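(S)-ureidoglycine aminohydrolase cupin domain-containing protein (Pseudomonas syringae pv. tomato, PDB 3MYX) is of unknown function but has a cupin fold and is probably related to (S)-ureidoglycine aminohydrolases. Local coordinates at residues Leu10-Leu15 with Ser205-Asn210; Arg37-Val42 with Trp111-Ser116; Asp83-Ser88 with Ser125-Leu130. All blocks are in the same frame, centred on the assembly; numbering follows the deposited sequence. Where two conformers were deposited one is given.

Contact 1. Residues Leu10-Leu15 with Ser205-Asn210; sequences LARADL and SSLTVN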
loop_
_atom_site.group_PDB
_atom_site.type_symbol
_atom_site.label_atom_id
_atom_site.label_comp_id
_atom_site.label_asym_id
_atom_site.label_seq_id
_atom_site.Cartn_x
_atom_site.Cartn_y
_atom_site.Cartn_z
ATOM N N LEU A 10 7.742 1.823 -5.203
ATOM C CA LEU A 10 7.175 3.170 -5.063
ATOM C C LEU A 10 8.115 4.108 -4.304
ATOM O O LEU A 10 8.268 5.267 -4.681
ATOM C CB LEU A 10 5.805 3.129 -4.367
ATOM C CG LEU A 10 4.729 2.272 -5.041
ATOM C CD1 LEU A 10 3.406 2.461 -4.306
ATOM C CD2 LEU A 10 4.573 2.619 -6.539
ATOM N N ALA A 11 8.713 3.625 -3.216
ATOM C CA ALA A 11 9.640 4.433 -2.452
ATOM C C ALA A 11 10.580 3.550 -1.660
ATOM O O ALA A 11 10.179 2.518 -1.133
ATOM C CB ALA A 11 8.883 5.376 -1.507
ATOM N N ARG A 12 11.833 3.988 -1.580
ATOM C CA ARG A 12 12.833 3.362 -0.740
ATOM C C ARG A 12 12.833 4.013 0.635
ATOM O O ARG A 12 12.515 5.204 0.772
ATOM C CB ARG A 12 14.224 3.554 -1.333
ATOM C CG ARG A 12 14.486 2.838 -2.632
ATOM C CD ARG A 12 14.583 1.371 -2.415
ATOM N NE ARG A 12 15.086 0.681 -3.595
ATOM C CZ ARG A 12 15.143 -0.638 -3.729
ATOM N NH1 ARG A 12 14.729 -1.442 -2.757
ATOM N NH2 ARG A 12 15.609 -1.159 -4.847
ATOM N N ALA A 13 13.283 3.270 1.643
ATOM C CA ALA A 13 13.375 3.805 2.992
ATOM C C ALA A 13 14.154 5.123 3.057
ATOM O O ALA A 13 13.756 6.031 3.760
ATOM C CB ALA A 13 13.992 2.761 3.944
ATOM N N ASP A 14 15.270 5.197 2.335
ATOM C CA ASP A 14 16.119 6.395 2.329
ATOM C C ASP A 14 15.773 7.377 1.208
ATOM O O ASP A 14 16.506 8.324 0.973
ATOM C CB ASP A 14 17.607 6.004 2.253
ATOM C CG ASP A 14 18.013 5.470 0.899
ATOM O OD1 ASP A 14 17.139 5.145 0.072
ATOM O OD2 ASP A 14 19.242 5.350 0.640
ATOM N N LEU A 15 14.670 7.111 0.514
ATOM C CA LEU A 15 14.177 7.987 -0.547
ATOM C C LEU A 15 15.160 8.126 -1.721
ATOM O O LEU A 15 15.108 9.111 -2.461
ATOM C CB LEU A 15 13.786 9.373 0.009
ATOM C CG LEU A 15 12.506 9.494 0.836
ATOM C CD1 LEU A 15 11.344 8.851 0.091
ATOM C CD2 LEU A 15 12.654 8.902 2.224
ATOM N N SER A 205 14.486 -9.721 -14.398
ATOM C CA SER A 205 15.252 -8.876 -13.466
ATOM C C SER A 205 14.824 -9.156 -12.020
ATOM O O SER A 205 13.888 -9.897 -11.792
ATOM C CB SER A 205 14.998 -7.394 -13.768
ATOM O OG SER A 205 13.635 -7.063 -13.538
ATOM N N SER A 206 15.497 -8.531 -11.060
ATOM C CA SER A 206 15.218 -8.773 -9.640
ATOM C C SER A 206 15.056 -7.474 -8.852
ATOM O O SER A 206 15.833 -6.532 -9.030
ATOM C CB SER A 206 16.378 -9.570 -9.056
ATOM O OG SER A 206 16.051 -10.139 -7.816
ATOM N N LEU A 207 14.061 -7.422 -7.969
ATOM C CA LEU A 207 13.875 -6.294 -7.082
ATOM C C LEU A 207 14.031 -6.767 -5.643
ATOM O O LEU A 207 13.276 -7.633 -5.198
ATOM C CB LEU A 207 12.476 -5.719 -7.274
ATOM C CG LEU A 207 12.144 -4.502 -6.429
ATOM C CD1 LEU A 207 12.983 -3.280 -6.890
ATOM C CD2 LEU A 207 10.646 -4.221 -6.529
ATOM N N THR A 208 14.991 -6.202 -4.922
ATOM C CA THR A 208 15.121 -6.422 -3.495
ATOM C C THR A 208 14.315 -5.353 -2.780
ATOM O O THR A 208 14.571 -4.158 -2.944
ATOM C CB THR A 208 16.569 -6.363 -3.042
ATOM O OG1 THR A 208 17.292 -7.399 -3.715
ATOM C CG2 THR A 208 16.660 -6.585 -1.541
ATOM N N VAL A 209 13.312 -5.796 -2.033
ATOM C CA VAL A 209 12.473 -4.914 -1.241
ATOM C C VAL A 209 12.992 -5.001 0.180
ATOM O O VAL A 209 12.947 -6.053 0.812
ATOM C CB VAL A 209 10.978 -5.311 -1.332
ATOM C CG1 VAL A 209 10.112 -4.259 -0.616
ATOM C CG2 VAL A 209 10.576 -5.504 -2.813
ATOM N N ASN A 210 13.535 -3.893 0.647
ATOM C CA ASN A 210 14.141 -3.814 1.958
ATOM C C ASN A 210 13.201 -3.242 2.995
ATOM O O ASN A 210 12.135 -2.708 2.682
ATOM C CB ASN A 210 15.413 -2.962 1.884
ATOM C CG ASN A 210 16.469 -3.585 1.005
ATOM O OD1 ASN A 210 16.969 -4.659 1.312
ATOM N ND2 ASN A 210 16.822 -2.910 -0.090
HETATM O O HOH W 1 16.626 -3.847 -5.792
#
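R12 reaches across to the strand 206-209 and sets one edge of its guanidinium against the backbone of T208. NH1 donates to T208 O at 2.7 Å with an N-H...O angle of 169°, and the oxygen lies almost in the guanidinium plane, met nearly end-on by the donor. From the same edge NH2 gives a hydrogen to water 1 (3.0 Å), which in turn accepts from T208 N, also at 3.0 Å. CG of R12 stands beside the backbone N, and a bend at chi2 (-71°) followed by an extended end carries the group over to the strand. The side chains of R12 and L207 run past each other in opposite senses, NH2 touching CD1 in one of the two conformers of L207. The amide of N210 flanks NH1 obliquely, its plane turned 31° from the guanidinium. D213 holds the group from outside: its OD2 forms a salt bridge with NH1 and accepts from N210 N, while OD1 takes A13 N. NH1 is therefore gripped by a carbonyl and a carboxylate together, which probably fixes the arginine's rotation and ties the turn R12-L15 to the cupin domain of the C-terminal half.

Contact 2. Residues Arg37-Val42 with Trp111-Ser116; sequences RRTAFV and WAFCAS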
loop_
_atom_site.group_PDB
_atom_site.type_symbol
_atom_site.label_atom_id
_atom_site.label_comp_id
_atom_site.label_asym_id
_atom_site.label_seq_id
_atom_site.Cartn_x
_atom_site.Cartn_y
_atom_site.Cartn_z
ATOM N N ARG A 37 0.172 14.705 -6.702
ATOM C CA ARG A 37 -0.194 13.323 -6.978
ATOM C C ARG A 37 0.717 12.737 -8.042
ATOM O O ARG A 37 0.783 13.252 -9.165
ATOM C CB ARG A 37 -1.666 13.240 -7.425
ATOM C CG ARG A 37 -2.124 11.837 -7.812
ATOM C CD ARG A 37 -2.356 10.935 -6.613
ATOM N NE ARG A 37 -3.608 11.246 -5.951
ATOM C CZ ARG A 37 -4.047 10.659 -4.842
ATOM N NH1 ARG A 37 -3.302 9.780 -4.208
ATOM N NH2 ARG A 37 -5.228 10.986 -4.354
ATOM N N ARG A 38 1.415 11.660 -7.688
ATOM C CA ARG A 38 2.385 11.013 -8.575
ATOM C C ARG A 38 1.971 9.564 -8.682
ATOM O O ARG A 38 2.209 8.760 -7.767
ATOM C CB ARG A 38 3.807 11.151 -8.023
ATOM C CG ARG A 38 4.163 12.533 -7.518
ATOM C CD ARG A 38 4.158 13.573 -8.611
ATOM N NE ARG A 38 4.287 14.914 -8.041
ATOM C CZ ARG A 38 5.436 15.461 -7.642
ATOM N NH1 ARG A 38 6.576 14.792 -7.769
ATOM N NH2 ARG A 38 5.441 16.687 -7.122
ATOM N N THR A 39 1.314 9.225 -9.787
ATOM C CA THR A 39 0.701 7.910 -9.932
ATOM C C THR A 39 1.591 6.978 -10.734
ATOM O O THR A 39 1.989 7.306 -11.851
ATOM C CB THR A 39 -0.676 8.063 -10.588
ATOM O OG1 THR A 39 -1.485 8.889 -9.738
ATOM C CG2 THR A 39 -1.337 6.725 -10.790
ATOM N N ALA A 40 1.920 5.830 -10.149
ATOM C CA ALA A 40 2.733 4.818 -10.809
ATOM C C ALA A 40 1.903 3.799 -11.575
ATOM O O ALA A 40 2.405 3.161 -12.499
ATOM C CB ALA A 40 3.588 4.115 -9.789
ATOM N N PHE A 41 0.644 3.628 -11.172
ATOM C CA PHE A 41 -0.215 2.617 -11.730
ATOM C C PHE A 41 -1.661 3.017 -11.522
ATOM O O PHE A 41 -2.044 3.441 -10.433
ATOM C CB PHE A 41 0.025 1.291 -11.004
ATOM C CG PHE A 41 -0.894 0.184 -11.447
ATOM C CD1 PHE A 41 -2.110 -0.040 -10.800
ATOM C CD2 PHE A 41 -0.558 -0.616 -12.511
ATOM C CE1 PHE A 41 -2.954 -1.053 -11.214
ATOM C CE2 PHE A 41 -1.410 -1.626 -12.925
ATOM C CZ PHE A 41 -2.590 -1.845 -12.269
ATOM N N VAL A 42 -2.471 2.847 -12.562
ATOM C CA VAL A 42 -3.908 2.853 -12.404
ATOM C C VAL A 42 -4.481 1.871 -13.408
ATOM O O VAL A 42 -4.097 1.867 -14.582
ATOM C CB VAL A 42 -4.534 4.283 -12.531
ATOM C CG1 VAL A 42 -4.128 4.962 -13.837
ATOM C CG2 VAL A 42 -6.064 4.229 -12.401
ATOM N N TRP A 111 4.372 10.510 1.018
ATOM C CA TRP A 111 3.834 9.202 1.362
ATOM C C TRP A 111 3.521 8.377 0.144
ATOM O O TRP A 111 3.261 8.924 -0.922
ATOM C CB TRP A 111 2.598 9.325 2.236
ATOM C CG TRP A 111 1.428 10.135 1.746
ATOM C CD1 TRP A 111 0.315 9.671 1.104
ATOM C CD2 TRP A 111 1.201 11.543 1.960
ATOM N NE1 TRP A 111 -0.590 10.679 0.923
ATOM C CE2 TRP A 111 -0.068 11.846 1.408
ATOM C CE3 TRP A 111 1.950 12.576 2.542
ATOM C CZ2 TRP A 111 -0.618 13.127 1.452
ATOM C CZ3 TRP A 111 1.417 13.860 2.549
ATOM C CH2 TRP A 111 0.143 14.114 2.015
ATOM N N ALA A 112 3.566 7.056 0.303
ATOM C CA ALA A 112 3.039 6.159 -0.710
ATOM C C ALA A 112 1.536 6.007 -0.503
ATOM O O ALA A 112 1.027 6.149 0.601
ATOM C CB ALA A 112 3.715 4.796 -0.667
ATOM N N PHE A 113 0.825 5.696 -1.575
ATOM C CA PHE A 113 -0.603 5.459 -1.478
ATOM C C PHE A 113 -1.053 4.288 -2.328
ATOM O O PHE A 113 -0.426 3.939 -3.344
ATOM C CB PHE A 113 -1.404 6.717 -1.883
ATOM C CG PHE A 113 -1.461 6.961 -3.379
ATOM C CD1 PHE A 113 -2.446 6.384 -4.171
ATOM C CD2 PHE A 113 -0.522 7.767 -4.013
ATOM C CE1 PHE A 113 -2.485 6.579 -5.547
ATOM C CE2 PHE A 113 -0.573 7.973 -5.402
ATOM C CZ PHE A 113 -1.554 7.366 -6.165
ATOM N N CYS A 114 -2.168 3.696 -1.902
ATOM C CA CYS A 114 -2.994 2.826 -2.741
ATOM C C CYS A 114 -4.430 3.279 -2.550
ATOM O O CYS A 114 -4.897 3.426 -1.421
ATOM C CB CYS A 114 -2.825 1.369 -2.328
ATOM S SG CYS A 114 -3.814 0.228 -3.343
ATOM N N ALA A 115 -5.125 3.536 -3.662
ATOM C CA ALA A 115 -6.497 4.011 -3.630
ATOM C C ALA A 115 -7.386 3.144 -4.485
ATOM O O ALA A 115 -7.001 2.762 -5.589
ATOM C CB ALA A 115 -6.562 5.457 -4.136
ATOM N N SER A 116 -8.592 2.889 -3.987
ATOM C CA SER A 116 -9.679 2.401 -4.821
ATOM C C SER A 116 -10.469 3.623 -5.254
ATOM O O SER A 116 -11.159 4.249 -4.452
ATOM C CB SER A 116 -10.579 1.455 -4.052
ATOM O OG SER A 116 -11.704 1.073 -4.832
#
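R37 lays the NH1 end of its guanidinium over one face of the F113 ring, a cation-pi contact in which R37 CZ stands 4.3 Å from the ring centroid and 9° off the normal. NH1 lies over the middle of the ring, 3.4 Å from F113 CD2 and nearly as close to the other five carbons. The guanidinium plane is steeply inclined to the ring, at 66°, so the group points an edge down at the pi cloud and does not stack flat. R37 CD joins in at 3.7 Å from both F113 CE2 and CZ. At the rim of the ring, close to its plane, come R38 O, 3.7 Å from F113 CE2, and T39 OG1, 3.9 Å from F113 CZ.

R37 gets there by folding: CG is anti to the backbone N, then turns at chi2 and chi3 curl the chain back over the phenyl group. Two acids of the second shell hold the buried arginine, D31 through NE and E67 through NH1, so its charge is probably well balanced and the group held at a fixed tilt.

This buried cation-pi contact with carboxylate partners lies inside a curled antiparallel sheet of the cupin-family protein. Strand 37-39 and the segment 111-116 of strand 109-116 pass 8.9 Å apart at 65° between axes. Strand 47-54 lies between them and pairs with both, R38 bonding to I51 by backbone; R37 and F113 meet across it, R37 also packing on V52. E67 of strand 66-71 packs against F113 and A115.

Contact 3. Residues Asp83-Ser88 with Ser125-Leu130; sequences DSVTLS and SGITAL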
loop_
_atom_site.group_PDB
_atom_site.type_symbol
_atom_site.label_atom_id
_atom_site.label_comp_id
_atom_site.label_asym_id
_atom_site.label_seq_id
_atom_site.Cartn_x
_atom_site.Cartn_y
_atom_site.Cartn_z
ATOM N N ASP A 83 -12.030 13.074 15.537
ATOM C CA ASP A 83 -10.957 12.096 15.345
ATOM C C ASP A 83 -9.710 12.786 14.790
ATOM O O ASP A 83 -9.806 13.655 13.919
ATOM C CB ASP A 83 -11.359 11.005 14.349
ATOM C CG ASP A 83 -12.197 9.911 14.955
ATOM O OD1 ASP A 83 -12.464 9.901 16.175
ATOM O OD2 ASP A 83 -12.574 8.999 14.185
ATOM N N SER A 84 -8.544 12.342 15.239
ATOM C CA SER A 84 -7.260 12.873 14.776
ATOM C C SER A 84 -6.245 11.738 14.786
ATOM O O SER A 84 -6.134 11.003 15.782
ATOM C CB SER A 84 -6.783 13.994 15.709
ATOM O OG SER A 84 -5.572 14.582 15.263
ATOM N N VAL A 85 -5.517 11.597 13.681
ATOM C CA VAL A 85 -4.494 10.583 13.525
ATOM C C VAL A 85 -3.261 11.259 12.939
ATOM O O VAL A 85 -3.350 11.877 11.888
ATOM C CB VAL A 85 -4.982 9.442 12.585
ATOM C CG1 VAL A 85 -3.846 8.513 12.215
ATOM C CG2 VAL A 85 -6.155 8.654 13.230
ATOM N N THR A 86 -2.117 11.139 13.603
ATOM C CA THR A 86 -0.861 11.694 13.106
ATOM C C THR A 86 0.044 10.553 12.675
ATOM O O THR A 86 0.231 9.594 13.429
ATOM C CB THR A 86 -0.173 12.578 14.166
ATOM O OG1 THR A 86 -0.992 13.724 14.416
ATOM C CG2 THR A 86 1.216 13.020 13.701
ATOM N N LEU A 87 0.587 10.663 11.463
ATOM C CA LEU A 87 1.500 9.682 10.906
ATOM C C LEU A 87 2.865 10.278 10.637
ATOM O O LEU A 87 3.003 11.276 9.907
ATOM C CB LEU A 87 0.977 9.182 9.571
ATOM C CG LEU A 87 -0.444 8.695 9.451
ATOM C CD1 LEU A 87 -0.716 8.383 7.970
ATOM C CD2 LEU A 87 -0.623 7.471 10.358
ATOM N N SER A 88 3.860 9.665 11.239
ATOM C CA SER A 88 5.249 9.956 10.924
ATOM C C SER A 88 5.797 8.812 10.068
ATOM O O SER A 88 5.109 7.827 9.807
ATOM C CB SER A 88 6.061 10.146 12.217
ATOM O OG SER A 88 5.931 9.048 13.105
ATOM N N SER A 125 -16.935 5.102 6.042
ATOM C CA SER A 125 -16.225 6.356 6.203
ATOM C C SER A 125 -15.559 6.445 7.578
ATOM O O SER A 125 -16.008 5.859 8.563
ATOM C CB SER A 125 -17.184 7.520 6.008
ATOM O OG SER A 125 -18.200 7.523 6.989
ATOM N N GLY A 126 -14.488 7.220 7.626
ATOM C CA GLY A 126 -13.705 7.421 8.821
ATOM C C GLY A 126 -12.233 7.160 8.556
ATOM O O GLY A 126 -11.849 6.614 7.527
ATOM N N ILE A 127 -11.417 7.547 9.525
ATOM C CA ILE A 127 -9.982 7.289 9.463
ATOM C C ILE A 127 -9.635 6.110 10.376
ATOM O O ILE A 127 -10.093 6.039 11.510
ATOM C CB ILE A 127 -9.132 8.503 9.907
ATOM C CG1 ILE A 127 -9.535 9.795 9.206
ATOM C CG2 ILE A 127 -7.658 8.216 9.673
ATOM C CD1 ILE A 127 -9.198 11.069 10.072
ATOM N N THR A 128 -8.820 5.186 9.865
ATOM C CA THR A 128 -8.362 4.024 10.634
ATOM C C THR A 128 -6.831 4.040 10.692
ATOM O O THR A 128 -6.179 3.938 9.665
ATOM C CB THR A 128 -8.856 2.683 10.011
ATOM O OG1 THR A 128 -10.285 2.688 9.919
ATOM C CG2 THR A 128 -8.449 1.478 10.865
ATOM N N ALA A 129 -6.274 4.183 11.893
ATOM C CA ALA A 129 -4.828 4.059 12.108
ATOM C C ALA A 129 -4.439 2.584 12.100
ATOM O O ALA A 129 -5.233 1.723 12.499
ATOM C CB ALA A 129 -4.443 4.689 13.439
ATOM N N LEU A 130 -3.224 2.287 11.651
ATOM C CA LEU A 130 -2.748 0.899 11.490
ATOM C C LEU A 130 -1.472 0.698 12.298
ATOM O O LEU A 130 -0.408 1.148 11.880
ATOM C CB LEU A 130 -2.485 0.575 10.011
ATOM C CG LEU A 130 -3.623 0.847 9.025
ATOM C CD1 LEU A 130 -3.102 0.731 7.582
ATOM C CD2 LEU A 130 -4.826 -0.061 9.240
HETATM O O HOH W 2 -12.753 9.106 11.474
HETATM O O HOH W 3 -9.917 7.761 13.641
#
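V85 turns CG1 anti to its own N (chi1 170°) and leaves CG2 beside that N, a setting that spreads the two methyls toward different residues of the strand 127-130. I127 answers with chi1 of -50°, which sends its CG2 branch, anti to the backbone N, to V85. In this conformer of I127, one of two, V85 CG2 meets I127 CG2 at 3.9 Å. V85 CG1 meets A129 CB at 4.1 Å. The side chains of V85 and I127 lie alongside, pointing in opposite directions.

No hydrogen bond joins the two strands directly: at their closest, V85 and A129 are 6.7 Å apart between CA atoms, and the contact is made by side chains and water. D83 is two residues before V85 on the same side of its strand, and its CB likewise points toward 125-130. Its OD2 accepts from water 2 at 2.7 Å, and water 2 accepts from I127 N at 2.8 Å. Water 3 donates to I127 O and, weakly, to the same OD2. Both backbone polar atoms of I127 are thus linked to a single carboxylate oxygen.

Each strand is backbone-bonded to another: V85 and L87 to L78 and V76 of strand 75-80, T128 and L130 to V94 and S92 of strand 92-95. I127 also packs on L78 and S80, so its side chain reaches the sheet of V85 at more than one strand.

The chemistry is that of two sheets meeting near the surface: a small apolar patch of V85, I127 and A129, with a water-mediated polar margin where one carboxylate oxygen serves I127 N and O through two waters.

Overall arrangement
Contacts 2 and 3 both fall inside the chain loop closed by contact 1. Between themselves they alternate along the chain: 37-42, 83-88, 111-116, 125-130. Strands 109-116 and 127-130 follow one another and belong to the same branched sheet. The centres of contacts 1 and 2 lie about 16 Å apart and the two touch, L10 packing on A40 and on F113 O. Contact 3 is, centre to centre, about 18 Å from contact 2 and about 26 Å from contact 1, which lies on the opposite side of the chain's centre. In this all-beta cupin architecture without helices, contact 2 is buried, contacts 1 and 3 lie at the surface, and contact 1 brings the N-terminal segment against the C-terminal half.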